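Local coordinates for protein bifunctional enzyme IspD/IspF (Campylobacter jejuni, PDB 1W55) that catalyses two steps of isoprenoid precursor biosynthesis, transferring a cytidylyl group from CTP to methylerythritol phosphate and cyclising a later phosphorylated intermediate with release of CMP, at residues 108-113 / 118-123; 209-214 / 296-301. All coordinates share one frame; numbering follows the deposited sequence.

Contact 1: residues 108-113 / 118-123; sequences DRLIEN and DCITPA
L110 reaches the strand with one methyl, CD2, which comes down over the backbone where I120 gives way to T121. It lies 3.6 Å from I120 O and 3.8 Å from P122 CD, and the leucine side chain crosses the proline ring at about a right angle. With CG set beside the backbone N (chi1 -67°), the branch swings from the flank of the helix toward the strand. I120 adds its CG2, 3.9 Å from L110 CD2, while its CD1 reaches to 3.4 Å from N113 O. Helix 104-111 thus packs on strand 119-124, which follows it after a short connection, in the mixed sheet of the cytidylyltransferase domain, a member of the GT-A clan; I150 of the adjoining strand 149-152 also touches L110. Leucine and isoleucine offer methyls that fit between helix and strand, and P122 an apolar ring edge at CD, with no N-H of its own to satisfy. N113 presents only its CB to I120 and turns its amide back to the helix, where ND2 donates to R109 O (2.6 Å, N-H...O angle 150°), nearly in the amide's own plane, while OD1 bonds K116.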
ATOM      1  N   ASP A 108      22.021   4.221 -20.121  1.00 48.31           N
ATOM      2  CA  ASP A 108      22.923   5.376 -20.038  1.00 48.63           C
ATOM      3  C   ASP A 108      24.355   4.929 -19.813  1.00 48.25           C
ATOM      4  O   ASP A 108      25.284   5.452 -20.428  1.00 47.84           O
ATOM      5  CB  ASP A 108      22.494   6.321 -18.905  1.00 49.91           C
ATOM      6  CG  ASP A 108      21.197   7.067 -19.212  1.00 52.01           C
ATOM      7  OD1 ASP A 108      20.894   7.313 -20.408  1.00 54.89           O
ATOM      8  OD2 ASP A 108      20.416   7.450 -18.312  1.00 56.49           O
ATOM      9  N   ARG A 109      24.517   3.944 -18.938  1.00 48.59           N
ATOM     10  CA  ARG A 109      25.815   3.359 -18.649  1.00 49.80           C
ATOM     11  C   ARG A 109      26.489   2.752 -19.890  1.00 50.68           C
ATOM     12  O   ARG A 109      27.712   2.798 -20.020  1.00 50.96           O
ATOM     13  CB  ARG A 109      25.655   2.291 -17.589  1.00 50.40           C
ATOM     14  CG  ARG A 109      25.693   2.813 -16.184  1.00 52.25           C
ATOM     15  CD  ARG A 109      26.271   1.795 -15.223  1.00 56.09           C
ATOM     16  NE  ARG A 109      25.537   0.525 -15.239  1.00 49.17           N
ATOM     17  CZ  ARG A 109      24.398   0.329 -14.589  1.00 52.32           C
ATOM     18  NH1 ARG A 109      23.862   1.318 -13.887  1.00 54.95           N
ATOM     19  NH2 ARG A 109      23.790  -0.849 -14.632  1.00 50.59           N
ATOM     20  N   LEU A 110      25.694   2.179 -20.788  1.00 50.17           N
ATOM     21  CA  LEU A 110      26.226   1.631 -22.031  1.00 51.30           C
ATOM     22  C   LEU A 110      26.556   2.760 -23.006  1.00 52.53           C
ATOM     23  O   LEU A 110      27.593   2.745 -23.670  1.00 52.02           O
ATOM     24  CB  LEU A 110      25.215   0.676 -22.677  1.00 50.40           C
ATOM     25  CG  LEU A 110      24.875  -0.644 -21.981  1.00 47.88           C
ATOM     26  CD1 LEU A 110      23.535  -1.124 -22.486  1.00 44.13           C
ATOM     27  CD2 LEU A 110      25.948  -1.681 -22.250  1.00 39.65           C
ATOM     28  N   ILE A 111      25.657   3.730 -23.092  1.00 54.37           N
ATOM     29  CA  ILE A 111      25.813   4.847 -24.010  1.00 58.59           C
ATOM     30  C   ILE A 111      27.027   5.734 -23.663  1.00 60.04           C
ATOM     31  O   ILE A 111      27.777   6.139 -24.555  1.00 59.79           O
ATOM     32  CB  ILE A 111      24.477   5.634 -24.104  1.00 58.64           C
ATOM     33  CG1 ILE A 111      23.712   5.216 -25.364  1.00 59.98           C
ATOM     34  CG2 ILE A 111      24.682   7.151 -24.034  1.00 61.06           C
ATOM     35  CD1 ILE A 111      24.450   5.487 -26.679  1.00 59.84           C
ATOM     36  N   GLU A 112      27.241   5.985 -22.370  1.00 61.89           N
ATOM     37  CA  GLU A 112      28.364   6.810 -21.909  1.00 63.79           C
ATOM     38  C   GLU A 112      29.734   6.183 -22.188  1.00 63.88           C
ATOM     39  O   GLU A 112      30.758   6.866 -22.117  1.00 64.11           O
ATOM     40  CB  GLU A 112      28.217   7.161 -20.420  1.00 64.40           C
ATOM     41  CG  GLU A 112      28.365   5.983 -19.465  1.00 68.89           C
ATOM     42  CD  GLU A 112      28.396   6.389 -17.998  1.00 75.74           C
ATOM     43  OE1 GLU A 112      29.393   6.055 -17.315  1.00 79.35           O
ATOM     44  OE2 GLU A 112      27.425   7.024 -17.520  1.00 77.32           O
ATOM     45  N   ASN A 113      29.743   4.890 -22.514  1.00 63.53           N
ATOM     46  CA  ASN A 113      30.978   4.157 -22.787  1.00 62.34           C
ATOM     47  C   ASN A 113      31.152   3.765 -24.251  1.00 62.08           C
ATOM     48  O   ASN A 113      32.024   2.966 -24.594  1.00 61.50           O
ATOM     49  CB  ASN A 113      31.072   2.933 -21.886  1.00 62.30           C
ATOM     50  CG  ASN A 113      31.303   3.305 -20.444  1.00 63.03           C
ATOM     51  OD1 ASN A 113      32.388   3.763 -20.076  1.00 64.44           O
ATOM     52  ND2 ASN A 113      30.279   3.129 -19.615  1.00 60.35           N
ATOM     53  N   ASP A 118      34.694  -1.910 -29.307  1.00 49.92           N
ATOM     54  CA  ASP A 118      33.884  -2.284 -30.472  1.00 49.01           C
ATOM     55  C   ASP A 118      32.482  -2.775 -30.083  1.00 48.39           C
ATOM     56  O   ASP A 118      31.538  -2.670 -30.869  1.00 47.41           O
ATOM     57  CB  ASP A 118      34.588  -3.348 -31.312  1.00 49.80           C
ATOM     58  CG  ASP A 118      35.961  -2.911 -31.780  1.00 52.72           C
ATOM     59  OD1 ASP A 118      36.083  -1.792 -32.332  1.00 51.97           O
ATOM     60  OD2 ASP A 118      36.978  -3.623 -31.617  1.00 52.62           O
ATOM     61  N   CYS A 119      32.367  -3.313 -28.871  1.00 46.41           N
ATOM     62  CA  CYS A 119      31.103  -3.815 -28.359  1.00 45.15           C
ATOM     63  C   CYS A 119      30.992  -3.484 -26.874  1.00 44.31           C
ATOM     64  O   CYS A 119      31.934  -3.728 -26.106  1.00 45.12           O
ATOM     65  CB  CYS A 119      31.008  -5.323 -28.596  1.00 45.52           C
ATOM     66  SG  CYS A 119      29.514  -6.122 -27.977  1.00 44.68           S
ATOM     67  N   ILE A 120      29.860  -2.894 -26.484  1.00 41.44           N
ATOM     68  CA  ILE A 120      29.587  -2.550 -25.084  1.00 39.83           C
ATOM     69  C   ILE A 120      28.441  -3.395 -24.542  1.00 39.52           C
ATOM     70  O   ILE A 120      27.347  -3.414 -25.113  1.00 40.17           O
ATOM     71  CB  ILE A 120      29.222  -1.055 -24.918  1.00 39.91           C
ATOM     72  CG1 ILE A 120      29.900  -0.160 -25.988  1.00 42.35           C
ATOM     73  CG2 ILE A 120      29.500  -0.600 -23.472  1.00 38.83           C
ATOM     74  CD1 ILE A 120      31.443  -0.092 -25.911  1.00 42.71           C
ATOM     75  N   THR A 121      28.686  -4.068 -23.425  1.00 39.63           N
ATOM     76  CA  THR A 121      27.746  -5.046 -22.899  1.00 39.69           C
ATOM     77  C   THR A 121      27.702  -5.015 -21.371  1.00 40.30           C
ATOM     78  O   THR A 121      28.726  -4.780 -20.720  1.00 40.63           O
ATOM     79  CB  THR A 121      28.115  -6.480 -23.409  1.00 40.26           C
ATOM     80  OG1 THR A 121      27.172  -7.438 -22.903  1.00 41.65           O
ATOM     81  CG2 THR A 121      29.417  -6.958 -22.815  1.00 36.66           C
ATOM     82  N   PRO A 122      26.520  -5.241 -20.805  1.00 39.08           N
ATOM     83  CA  PRO A 122      26.394  -5.462 -19.365  1.00 38.56           C
ATOM     84  C   PRO A 122      26.826  -6.870 -18.981  1.00 37.89           C
ATOM     85  O   PRO A 122      26.757  -7.802 -19.782  1.00 39.24           O
ATOM     86  CB  PRO A 122      24.892  -5.261 -19.092  1.00 38.00           C
ATOM     87  CG  PRO A 122      24.268  -4.876 -20.389  1.00 39.10           C
ATOM     88  CD  PRO A 122      25.214  -5.280 -21.482  1.00 40.91           C
ATOM     89  N   ALA A 123      27.285  -7.006 -17.744  1.00 37.48           N
ATOM     90  CA  ALA A 123      27.783  -8.263 -17.219  1.00 37.55           C
ATOM     91  C   ALA A 123      27.635  -8.247 -15.708  1.00 38.21           C
ATOM     92  O   ALA A 123      27.649  -7.183 -15.081  1.00 39.47           O
ATOM     93  CB  ALA A 123      29.236  -8.474 -17.608  1.00 35.11           C
TER

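Contact 2: residues 209-214 / 296-301; sequences EIFTGN and IGFELI
The ring of F211 receives the edge of F298 on one face, a T-shaped (edge-to-face) pair with centroids 5.1 Å apart and planes at 73°. A single atom, F298 CE2, does the touching: it stands over the F211 ring toward its rim, 3.7 Å from F211 CD1 and 3.8 Å from F211 CE1. The rim C-H at F298 CE2 thus points at the pi cloud of F211. For its part, the F298 ring has F211 CE1 at its edge, in the ring plane. Phenylalanine suits both places because the broad rings span the 9.2 Å between F211 CA and F298 CA. F298 also meets the ring of Y365, there with the planes inclined by about 30°.

Beside the aromatic pair, I210 and I301 meet methyl to methyl, with CD1 of each 3.6 Å from the other and the side chains crossing at about a right angle. Extended second torsions (chi2 175° in I210) carry both terminal methyls outward to span the gap. I210 of a second subunit packs on I210, and I210 of a third on both I210 and I301, so these isoleucines extend apolar contact across the subunit interface of the hexamer.

G297, at positive phi, is the C-prime residue of a Schellman motif that closes helix 282-295, with F298 N bonded to V293 O and G297 N to R294 O; the chain then enters strand 298-308 directly. That strand and strand 210-224 belong to the mixed five-stranded sheet of the cyclodiphosphate synthase (IspF, YgbB family) half, but are not neighbours: strand 354-365 runs between them, antiparallel to both, pairing with F211 through L363 and with E299 through K364, while V293 of helix 282-295 touches F298.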
ATOM      1  N   GLU A 209      -9.070  -6.625 -20.011  1.00 30.29           N
ATOM      2  CA  GLU A 209      -9.890  -6.630 -21.232  1.00 30.57           C
ATOM      3  C   GLU A 209     -10.411  -8.011 -21.555  1.00 29.25           C
ATOM      4  O   GLU A 209      -9.717  -9.033 -21.375  1.00 30.34           O
ATOM      5  CB  GLU A 209      -9.164  -6.024 -22.450  1.00 30.70           C
ATOM      6  CG  GLU A 209      -8.907  -4.533 -22.319  1.00 34.73           C
ATOM      7  CD  GLU A 209      -8.506  -3.841 -23.624  1.00 42.12           C
ATOM      8  OE1 GLU A 209      -8.751  -2.614 -23.753  1.00 43.60           O
ATOM      9  OE2 GLU A 209      -7.932  -4.494 -24.510  1.00 37.41           O
ATOM     10  N   ILE A 210     -11.653  -8.040 -22.009  1.00 26.78           N
ATOM     11  CA  ILE A 210     -12.297  -9.287 -22.374  1.00 27.23           C
ATOM     12  C   ILE A 210     -12.817  -9.192 -23.814  1.00 27.43           C
ATOM     13  O   ILE A 210     -13.456  -8.205 -24.180  1.00 25.74           O
ATOM     14  CB  ILE A 210     -13.413  -9.656 -21.347  1.00 26.59           C
ATOM     15  CG1 ILE A 210     -12.779  -9.935 -19.977  1.00 26.64           C
ATOM     16  CG2 ILE A 210     -14.232 -10.857 -21.819  1.00 21.20           C
ATOM     17  CD1 ILE A 210     -13.784 -10.188 -18.842  1.00 25.77           C
ATOM     18  N   PHE A 211     -12.520 -10.218 -24.616  1.00 26.89           N
ATOM     19  CA  PHE A 211     -12.840 -10.217 -26.041  1.00 27.40           C
ATOM     20  C   PHE A 211     -14.008 -11.129 -26.370  1.00 27.85           C
ATOM     21  O   PHE A 211     -14.050 -12.285 -25.919  1.00 27.08           O
ATOM     22  CB  PHE A 211     -11.614 -10.650 -26.850  1.00 27.71           C
ATOM     23  CG  PHE A 211     -10.485  -9.676 -26.792  1.00 26.49           C
ATOM     24  CD1 PHE A 211      -9.829  -9.422 -25.590  1.00 26.99           C
ATOM     25  CD2 PHE A 211     -10.063  -9.022 -27.945  1.00 25.63           C
ATOM     26  CE1 PHE A 211      -8.785  -8.517 -25.533  1.00 30.96           C
ATOM     27  CE2 PHE A 211      -9.020  -8.117 -27.898  1.00 30.49           C
ATOM     28  CZ  PHE A 211      -8.384  -7.855 -26.692  1.00 32.28           C
ATOM     29  N   THR A 212     -14.944 -10.610 -27.163  1.00 27.94           N
ATOM     30  CA  THR A 212     -16.132 -11.360 -27.562  1.00 31.22           C
ATOM     31  C   THR A 212     -15.908 -12.054 -28.896  1.00 30.43           C
ATOM     32  O   THR A 212     -15.275 -11.490 -29.783  1.00 29.29           O
ATOM     33  CB  THR A 212     -17.392 -10.432 -27.695  1.00 33.15           C
ATOM     34  OG1 THR A 212     -18.485 -11.204 -28.215  1.00 37.55           O
ATOM     35  CG2 THR A 212     -17.220  -9.373 -28.806  1.00 30.74           C
ATOM     36  N   GLY A 213     -16.448 -13.263 -29.032  1.00 29.70           N
ATOM     37  CA  GLY A 213     -16.458 -13.973 -30.303  1.00 27.09           C
ATOM     38  C   GLY A 213     -17.848 -14.497 -30.626  1.00 28.40           C
ATOM     39  O   GLY A 213     -18.593 -14.908 -29.733  1.00 29.10           O
ATOM     40  N   ASN A 214     -18.216 -14.459 -31.903  1.00 29.37           N
ATOM     41  CA  ASN A 214     -19.446 -15.106 -32.351  1.00 30.80           C
ATOM     42  C   ASN A 214     -19.138 -16.176 -33.395  1.00 31.13           C
ATOM     43  O   ASN A 214     -18.108 -16.136 -34.045  1.00 31.09           O
ATOM     44  CB  ASN A 214     -20.495 -14.082 -32.845  1.00 30.04           C
ATOM     45  CG  ASN A 214     -20.080 -13.351 -34.113  1.00 34.60           C
ATOM     46  OD1 ASN A 214     -19.786 -13.966 -35.129  1.00 40.56           O
ATOM     47  ND2 ASN A 214     -20.093 -12.025 -34.063  1.00 39.08           N
ATOM     48  N   ILE A 296      -1.191 -17.389 -28.372  1.00 36.32           N
ATOM     49  CA  ILE A 296      -1.127 -15.923 -28.380  1.00 34.54           C
ATOM     50  C   ILE A 296      -1.659 -15.247 -27.101  1.00 34.01           C
ATOM     51  O   ILE A 296      -1.874 -14.041 -27.078  1.00 34.97           O
ATOM     52  CB  ILE A 296      -1.749 -15.327 -29.659  1.00 35.50           C
ATOM     53  CG1 ILE A 296      -3.216 -15.752 -29.824  1.00 35.02           C
ATOM     54  CG2 ILE A 296      -0.921 -15.716 -30.899  1.00 32.66           C
ATOM     55  CD1 ILE A 296      -3.975 -14.888 -30.814  1.00 33.34           C
ATOM     56  N   GLY A 297      -1.833 -16.010 -26.028  1.00 32.27           N
ATOM     57  CA  GLY A 297      -2.020 -15.404 -24.720  1.00 32.74           C
ATOM     58  C   GLY A 297      -3.436 -15.266 -24.182  1.00 33.00           C
ATOM     59  O   GLY A 297      -3.657 -14.554 -23.191  1.00 33.75           O
ATOM     60  N   PHE A 298      -4.381 -15.960 -24.804  1.00 31.55           N
ATOM     61  CA  PHE A 298      -5.783 -15.865 -24.428  1.00 33.61           C
ATOM     62  C   PHE A 298      -6.257 -17.106 -23.680  1.00 34.23           C
ATOM     63  O   PHE A 298      -5.649 -18.177 -23.781  1.00 36.17           O
ATOM     64  CB  PHE A 298      -6.642 -15.689 -25.678  1.00 32.58           C
ATOM     65  CG  PHE A 298      -6.620 -14.303 -26.239  1.00 36.30           C
ATOM     66  CD1 PHE A 298      -5.951 -14.030 -27.429  1.00 37.22           C
ATOM     67  CD2 PHE A 298      -7.263 -13.268 -25.578  1.00 31.27           C
ATOM     68  CE1 PHE A 298      -5.943 -12.751 -27.941  1.00 40.92           C
ATOM     69  CE2 PHE A 298      -7.265 -11.990 -26.089  1.00 32.36           C
ATOM     70  CZ  PHE A 298      -6.610 -11.719 -27.260  1.00 35.62           C
ATOM     71  N   GLU A 299      -7.373 -16.958 -22.973  1.00 32.90           N
ATOM     72  CA  GLU A 299      -7.962 -18.025 -22.183  1.00 33.29           C
ATOM     73  C   GLU A 299      -9.486 -17.834 -22.182  1.00 32.27           C
ATOM     74  O   GLU A 299      -9.971 -16.707 -22.072  1.00 32.30           O
ATOM     75  CB  GLU A 299      -7.412 -17.925 -20.758  1.00 33.78           C
ATOM     76  CG  GLU A 299      -7.877 -19.001 -19.805  1.00 40.60           C
ATOM     77  CD  GLU A 299      -7.215 -18.896 -18.436  1.00 48.43           C
ATOM     78  OE1 GLU A 299      -6.371 -17.980 -18.236  1.00 45.71           O
ATOM     79  OE2 GLU A 299      -7.558 -19.725 -17.559  1.00 48.24           O
ATOM     80  N   LEU A 300     -10.228 -18.932 -22.298  1.00 30.67           N
ATOM     81  CA  LEU A 300     -11.682 -18.883 -22.294  1.00 31.95           C
ATOM     82  C   LEU A 300     -12.270 -18.585 -20.913  1.00 31.36           C
ATOM     83  O   LEU A 300     -11.804 -19.105 -19.904  1.00 31.55           O
ATOM     84  CB  LEU A 300     -12.271 -20.190 -22.841  1.00 31.08           C
ATOM     85  CG  LEU A 300     -12.385 -20.325 -24.370  1.00 32.09           C
ATOM     86  CD1 LEU A 300     -12.552 -21.790 -24.758  1.00 26.75           C
ATOM     87  CD2 LEU A 300     -13.534 -19.496 -24.942  1.00 30.78           C
ATOM     88  N   ILE A 301     -13.299 -17.747 -20.881  1.00 30.05           N
ATOM     89  CA  ILE A 301     -14.066 -17.559 -19.657  1.00 29.53           C
ATOM     90  C   ILE A 301     -15.297 -18.438 -19.730  1.00 29.03           C
ATOM     91  O   ILE A 301     -15.574 -19.188 -18.794  1.00 29.94           O
ATOM     92  CB  ILE A 301     -14.463 -16.072 -19.432  1.00 30.18           C
ATOM     93  CG1 ILE A 301     -13.231 -15.237 -19.053  1.00 29.14           C
ATOM     94  CG2 ILE A 301     -15.541 -15.969 -18.354  1.00 26.73           C
ATOM     95  CD1 ILE A 301     -13.495 -13.739 -19.004  1.00 25.84           C
TER

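Both contacts are buried, yet they belong to the two different catalytic halves of the chain, with centres 41 Å apart and nearest atoms about 28 Å apart, on opposite sides of its centre. Contact 1 is local, a helix meeting the strand that follows it in the cytidylyltransferase half, and no other subunit touches its segments. Contact 2 joins residues far apart in sequence, on two strands of the cyclodiphosphate synthase sheet that flank a third; its segment 209-214 also borders a second subunit, and its isoleucines a third. The chemistry differs accordingly: aliphatic branches against backbone and proline in contact 1, paired phenyl rings and isoleucine methyls across an intervening strand in contact 2.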